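Local coordinates for protein iodotyrosine deiodinase (Thermotoga neapolitana, PDB 6TYK) that uses FMN to remove iodine, bromine or chlorine from halotyrosines such as 3-iodo-L-tyrosine, and works as a homodimer, at residues A98-K108 against S154-G165. Residues are numbered along the deposited sequence; the frame is centred on the assembly and turned at random. Where two conformers were deposited one is given.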
loop_
_atom_site.group_PDB
_atom_site.type_symbol
_atom_site.label_atom_id
_atom_site.label_comp_id
_atom_site.label_asym_id
_atom_site.label_seq_id
_atom_site.Cartn_x
_atom_site.Cartn_y
_atom_site.Cartn_z
ATOM N N ALA A 98 -1.921 -16.820 -16.636
ATOM C CA ALA A 98 -2.588 -16.701 -15.347
ATOM C C ALA A 98 -4.081 -16.970 -15.508
ATOM O O ALA A 98 -4.720 -16.422 -16.401
ATOM C CB ALA A 98 -2.347 -15.321 -14.757
ATOM N N PRO A 99 -4.634 -17.825 -14.643
ATOM C CA PRO A 99 -6.070 -18.128 -14.704
ATOM C C PRO A 99 -6.938 -16.934 -14.332
ATOM O O PRO A 99 -8.081 -16.851 -14.781
ATOM C CB PRO A 99 -6.236 -19.269 -13.690
ATOM C CG PRO A 99 -5.050 -19.157 -12.791
ATOM C CD PRO A 99 -3.930 -18.657 -13.656
ATOM N N TYR A 100 -6.394 -16.018 -13.538
ATOM C CA TYR A 100 -7.114 -14.811 -13.164
ATOM C C TYR A 100 -6.261 -13.598 -13.461
ATOM O O TYR A 100 -5.069 -13.597 -13.147
ATOM C CB TYR A 100 -7.384 -14.780 -11.660
ATOM C CG TYR A 100 -8.218 -15.893 -11.088
ATOM C CD1 TYR A 100 -9.592 -15.911 -11.253
ATOM C CD2 TYR A 100 -7.636 -16.888 -10.320
ATOM C CE1 TYR A 100 -10.360 -16.916 -10.702
ATOM C CE2 TYR A 100 -8.395 -17.895 -9.762
ATOM C CZ TYR A 100 -9.754 -17.904 -9.961
ATOM O OH TYR A 100 -10.508 -18.907 -9.409
ATOM N N LEU A 101 -6.864 -12.563 -14.041
ATOM C CA LEU A 101 -6.279 -11.234 -13.972
ATOM C C LEU A 101 -7.150 -10.421 -13.035
ATOM O O LEU A 101 -8.309 -10.122 -13.341
ATOM C CB LEU A 101 -6.203 -10.558 -15.334
ATOM C CG LEU A 101 -5.519 -11.359 -16.434
ATOM C CD1 LEU A 101 -5.511 -10.545 -17.714
ATOM C CD2 LEU A 101 -4.102 -11.734 -16.023
ATOM N N LEU A 102 -6.605 -10.101 -11.870
ATOM C CA LEU A 102 -7.347 -9.315 -10.899
ATOM C C LEU A 102 -7.029 -7.855 -11.151
ATOM O O LEU A 102 -5.897 -7.404 -10.929
ATOM C CB LEU A 102 -6.943 -9.708 -9.483
ATOM C CG LEU A 102 -7.578 -8.856 -8.381
ATOM C CD1 LEU A 102 -9.097 -9.056 -8.298
ATOM C CD2 LEU A 102 -6.922 -9.143 -7.039
ATOM N N LEU A 103 -8.007 -7.128 -11.676
ATOM C CA LEU A 103 -7.841 -5.704 -11.901
ATOM C C LEU A 103 -8.322 -4.956 -10.680
ATOM O O LEU A 103 -9.461 -5.115 -10.243
ATOM C CB LEU A 103 -8.582 -5.252 -13.165
ATOM C CG LEU A 103 -7.808 -5.441 -14.482
ATOM C CD1 LEU A 103 -7.416 -6.901 -14.713
ATOM C CD2 LEU A 103 -8.622 -4.918 -15.651
ATOM N N VAL A 104 -7.440 -4.135 -10.129
ATOM C CA VAL A 104 -7.724 -3.418 -8.897
ATOM C C VAL A 104 -7.903 -1.944 -9.214
ATOM O O VAL A 104 -7.011 -1.304 -9.791
ATOM C CB VAL A 104 -6.581 -3.593 -7.872
ATOM C CG1 VAL A 104 -6.907 -2.848 -6.592
ATOM C CG2 VAL A 104 -6.352 -5.066 -7.579
ATOM N N PHE A 105 -9.069 -1.408 -8.859
ATOM C CA PHE A 105 -9.381 -0.018 -9.136
ATOM C C PHE A 105 -9.479 0.787 -7.856
ATOM O O PHE A 105 -9.771 0.247 -6.784
ATOM C CB PHE A 105 -10.733 0.094 -9.847
ATOM C CG PHE A 105 -10.794 -0.612 -11.164
ATOM C CD1 PHE A 105 -10.979 -1.983 -11.230
ATOM C CD2 PHE A 105 -10.688 0.101 -12.349
ATOM C CE1 PHE A 105 -11.035 -2.629 -12.458
ATOM C CE2 PHE A 105 -10.750 -0.539 -13.577
ATOM C CZ PHE A 105 -10.927 -1.902 -13.627
ATOM N N SER A 106 -9.250 2.088 -7.983
ATOM C CA SER A 106 -9.476 3.019 -6.884
ATOM C C SER A 106 -10.641 3.949 -7.196
ATOM O O SER A 106 -10.839 4.373 -8.338
ATOM C CB SER A 106 -8.216 3.836 -6.585
ATOM O OG SER A 106 -7.782 4.560 -7.723
ATOM N N GLU A 107 -11.428 4.244 -6.172
ATOM C CA GLU A 107 -12.526 5.185 -6.300
ATOM C C GLU A 107 -11.970 6.605 -6.270
ATOM O O GLU A 107 -11.523 7.085 -5.228
ATOM C CB GLU A 107 -13.510 4.977 -5.156
ATOM C CG GLU A 107 -14.707 5.895 -5.186
ATOM C CD GLU A 107 -15.662 5.612 -4.052
ATOM O OE1 GLU A 107 -15.199 5.140 -2.992
ATOM O OE2 GLU A 107 -16.874 5.854 -4.223
ATOM N N LYS A 108 -11.999 7.273 -7.417
ATOM C CA LYS A 108 -11.353 8.577 -7.535
ATOM C C LYS A 108 -11.799 9.606 -6.499
ATOM O O LYS A 108 -10.999 10.420 -6.037
ATOM C CB LYS A 108 -11.555 9.140 -8.938
ATOM C CG LYS A 108 -10.958 8.297 -10.051
ATOM C CD LYS A 108 -11.322 8.904 -11.394
ATOM C CE LYS A 108 -10.960 7.992 -12.538
ATOM N NZ LYS A 108 -11.356 8.586 -13.846
ATOM N N SER A 154 -16.287 6.064 -15.201
ATOM C CA SER A 154 -15.444 7.237 -15.017
ATOM C C SER A 154 -15.032 7.438 -13.560
ATOM O O SER A 154 -14.023 8.079 -13.278
ATOM C CB SER A 154 -16.167 8.484 -15.524
ATOM O OG SER A 154 -17.369 8.691 -14.806
ATOM N N GLU A 155 -15.823 6.893 -12.639
ATOM C CA GLU A 155 -15.562 7.051 -11.210
ATOM C C GLU A 155 -14.372 6.240 -10.698
ATOM O O GLU A 155 -13.926 6.446 -9.576
ATOM C CB GLU A 155 -16.805 6.674 -10.401
ATOM C CG GLU A 155 -17.963 7.652 -10.533
ATOM C CD GLU A 155 -18.775 7.462 -11.800
ATOM O OE1 GLU A 155 -18.595 6.438 -12.490
ATOM O OE2 GLU A 155 -19.610 8.341 -12.099
ATOM N N LEU A 156 -13.869 5.319 -11.515
ATOM C CA LEU A 156 -12.844 4.398 -11.055
ATOM C C LEU A 156 -11.574 4.533 -11.867
ATOM O O LEU A 156 -11.615 4.765 -13.069
ATOM C CB LEU A 156 -13.343 2.951 -11.130
ATOM C CG LEU A 156 -14.583 2.599 -10.298
ATOM C CD1 LEU A 156 -14.927 1.124 -10.444
ATOM C CD2 LEU A 156 -14.372 2.951 -8.828
ATOM N N ARG A 157 -10.446 4.370 -11.192
ATOM C CA ARG A 157 -9.147 4.400 -11.838
ATOM C C ARG A 157 -8.497 3.037 -11.709
ATOM O O ARG A 157 -8.380 2.517 -10.605
ATOM C CB ARG A 157 -8.255 5.432 -11.148
ATOM C CG ARG A 157 -6.838 5.432 -11.649
ATOM C CD ARG A 157 -6.035 6.565 -11.052
ATOM N NE ARG A 157 -4.698 6.600 -11.627
ATOM C CZ ARG A 157 -3.912 7.668 -11.615
ATOM N NH1 ARG A 157 -4.344 8.791 -11.056
ATOM N NH2 ARG A 157 -2.703 7.614 -12.170
ATOM N N LEU A 158 -8.064 2.453 -12.821
ATOM C CA LEU A 158 -7.333 1.199 -12.736
ATOM C C LEU A 158 -5.959 1.464 -12.143
ATOM O O LEU A 158 -5.213 2.289 -12.655
ATOM C CB LEU A 158 -7.208 0.557 -14.114
ATOM C CG LEU A 158 -6.462 -0.772 -14.199
ATOM C CD1 LEU A 158 -7.060 -1.818 -13.261
ATOM C CD2 LEU A 158 -6.493 -1.259 -15.647
ATOM N N GLU A 159 -5.639 0.769 -11.059
ATOM C CA GLU A 159 -4.368 0.966 -10.371
ATOM C C GLU A 159 -3.324 -0.068 -10.774
ATOM O O GLU A 159 -2.145 0.242 -10.917
ATOM C CB GLU A 159 -4.566 0.901 -8.858
ATOM C CG GLU A 159 -5.333 2.077 -8.283
ATOM C CD GLU A 159 -4.555 3.375 -8.342
ATOM O OE1 GLU A 159 -3.326 3.332 -8.587
ATOM O OE2 GLU A 159 -5.164 4.442 -8.128
ATOM N N VAL A 160 -3.747 -1.314 -10.922
ATOM C CA VAL A 160 -2.794 -2.381 -11.155
ATOM C C VAL A 160 -3.526 -3.598 -11.691
ATOM O O VAL A 160 -4.703 -3.801 -11.390
ATOM C CB VAL A 160 -2.026 -2.743 -9.853
ATOM C CG1 VAL A 160 -2.970 -3.268 -8.760
ATOM C CG2 VAL A 160 -0.944 -3.749 -10.139
ATOM N N ILE A 161 -2.840 -4.362 -12.535
ATOM C CA ILE A 161 -3.328 -5.652 -12.999
ATOM C C ILE A 161 -2.538 -6.689 -12.239
ATOM O O ILE A 161 -1.308 -6.724 -12.326
ATOM C CB ILE A 161 -3.067 -5.821 -14.505
ATOM C CG1 ILE A 161 -3.849 -4.769 -15.298
ATOM C CG2 ILE A 161 -3.407 -7.246 -14.964
ATOM C CD1 ILE A 161 -3.391 -4.662 -16.739
ATOM N N LEU A 162 -3.231 -7.532 -11.487
ATOM C CA LEU A 162 -2.565 -8.583 -10.731
ATOM C C LEU A 162 -2.906 -9.945 -11.309
ATOM O O LEU A 162 -3.951 -10.512 -10.992
ATOM C CB LEU A 162 -3.001 -8.557 -9.264
ATOM C CG LEU A 162 -2.594 -7.346 -8.436
ATOM C CD1 LEU A 162 -3.420 -7.312 -7.161
ATOM C CD2 LEU A 162 -1.119 -7.398 -8.087
ATOM N N PRO A 163 -2.032 -10.481 -12.166
ATOM C CA PRO A 163 -2.224 -11.872 -12.579
ATOM C C PRO A 163 -2.098 -12.752 -11.347
ATOM O O PRO A 163 -1.186 -12.545 -10.542
ATOM C CB PRO A 163 -1.065 -12.123 -13.550
ATOM C CG PRO A 163 -0.609 -10.746 -13.964
ATOM C CD PRO A 163 -0.834 -9.879 -12.771
ATOM N N VAL A 164 -3.030 -13.683 -11.182
ATOM C CA VAL A 164 -3.026 -14.569 -10.027
ATOM C C VAL A 164 -3.205 -16.006 -10.476
ATOM O O VAL A 164 -4.036 -16.305 -11.327
ATOM C CB VAL A 164 -4.145 -14.211 -9.033
ATOM C CG1 VAL A 164 -4.168 -15.214 -7.872
ATOM C CG2 VAL A 164 -3.947 -12.794 -8.510
ATOM N N GLY A 165 -2.411 -16.894 -9.899
ATOM C CA GLY A 165 -2.545 -18.308 -10.177
ATOM C C GLY A 165 -1.507 -19.065 -9.384
ATOM O O GLY A 165 -0.824 -18.499 -8.530
HETATM O O HOH W 1 -11.839 5.761 -15.526
#
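Val104 and Val160 lie side by side on the face of the sheet turned to helix 113-130, CB of Val104 3.7 Å from CG1 of Val160. CG2 of Val104 also meets CD1 of Leu162, which touches CD2 of Leu102 in turn. On the other face, Leu158 lays CD1 over the Phe105 ring, 3.9 Å from its centroid, a CH-pi contact. With CG opposite the backbone N (chi1 180°), Leu158 also brings this methyl up to CB of Leu103. Strands 100-107 and 156-165 are the central antiparallel pair of the nitroreductase-fold sheet. A classic beta bulge interrupts them: Glu159 and Val160 both face Val104, whose O takes a 2.8 Å bond from Glu159 N and a weak one from Val160 N. The Glu159 chain bends at chi2 (-69°), and OE2 accepts a 2.7 Å hydrogen bond from Ser106 OG on its anti lone pair. Arg114 NE makes a salt bridge to OE2, and Trp118 NE1 a hydrogen bond to OE1. With an alanine here, all three would probably lose their carboxylate partner. Lys108, Ser154 and Glu155 form the solvent side, while Leu156 beside them stays buried. The extended Lys108 side chain runs past Glu155 O, and its NZ bonds Ser154 O at 2.8 Å.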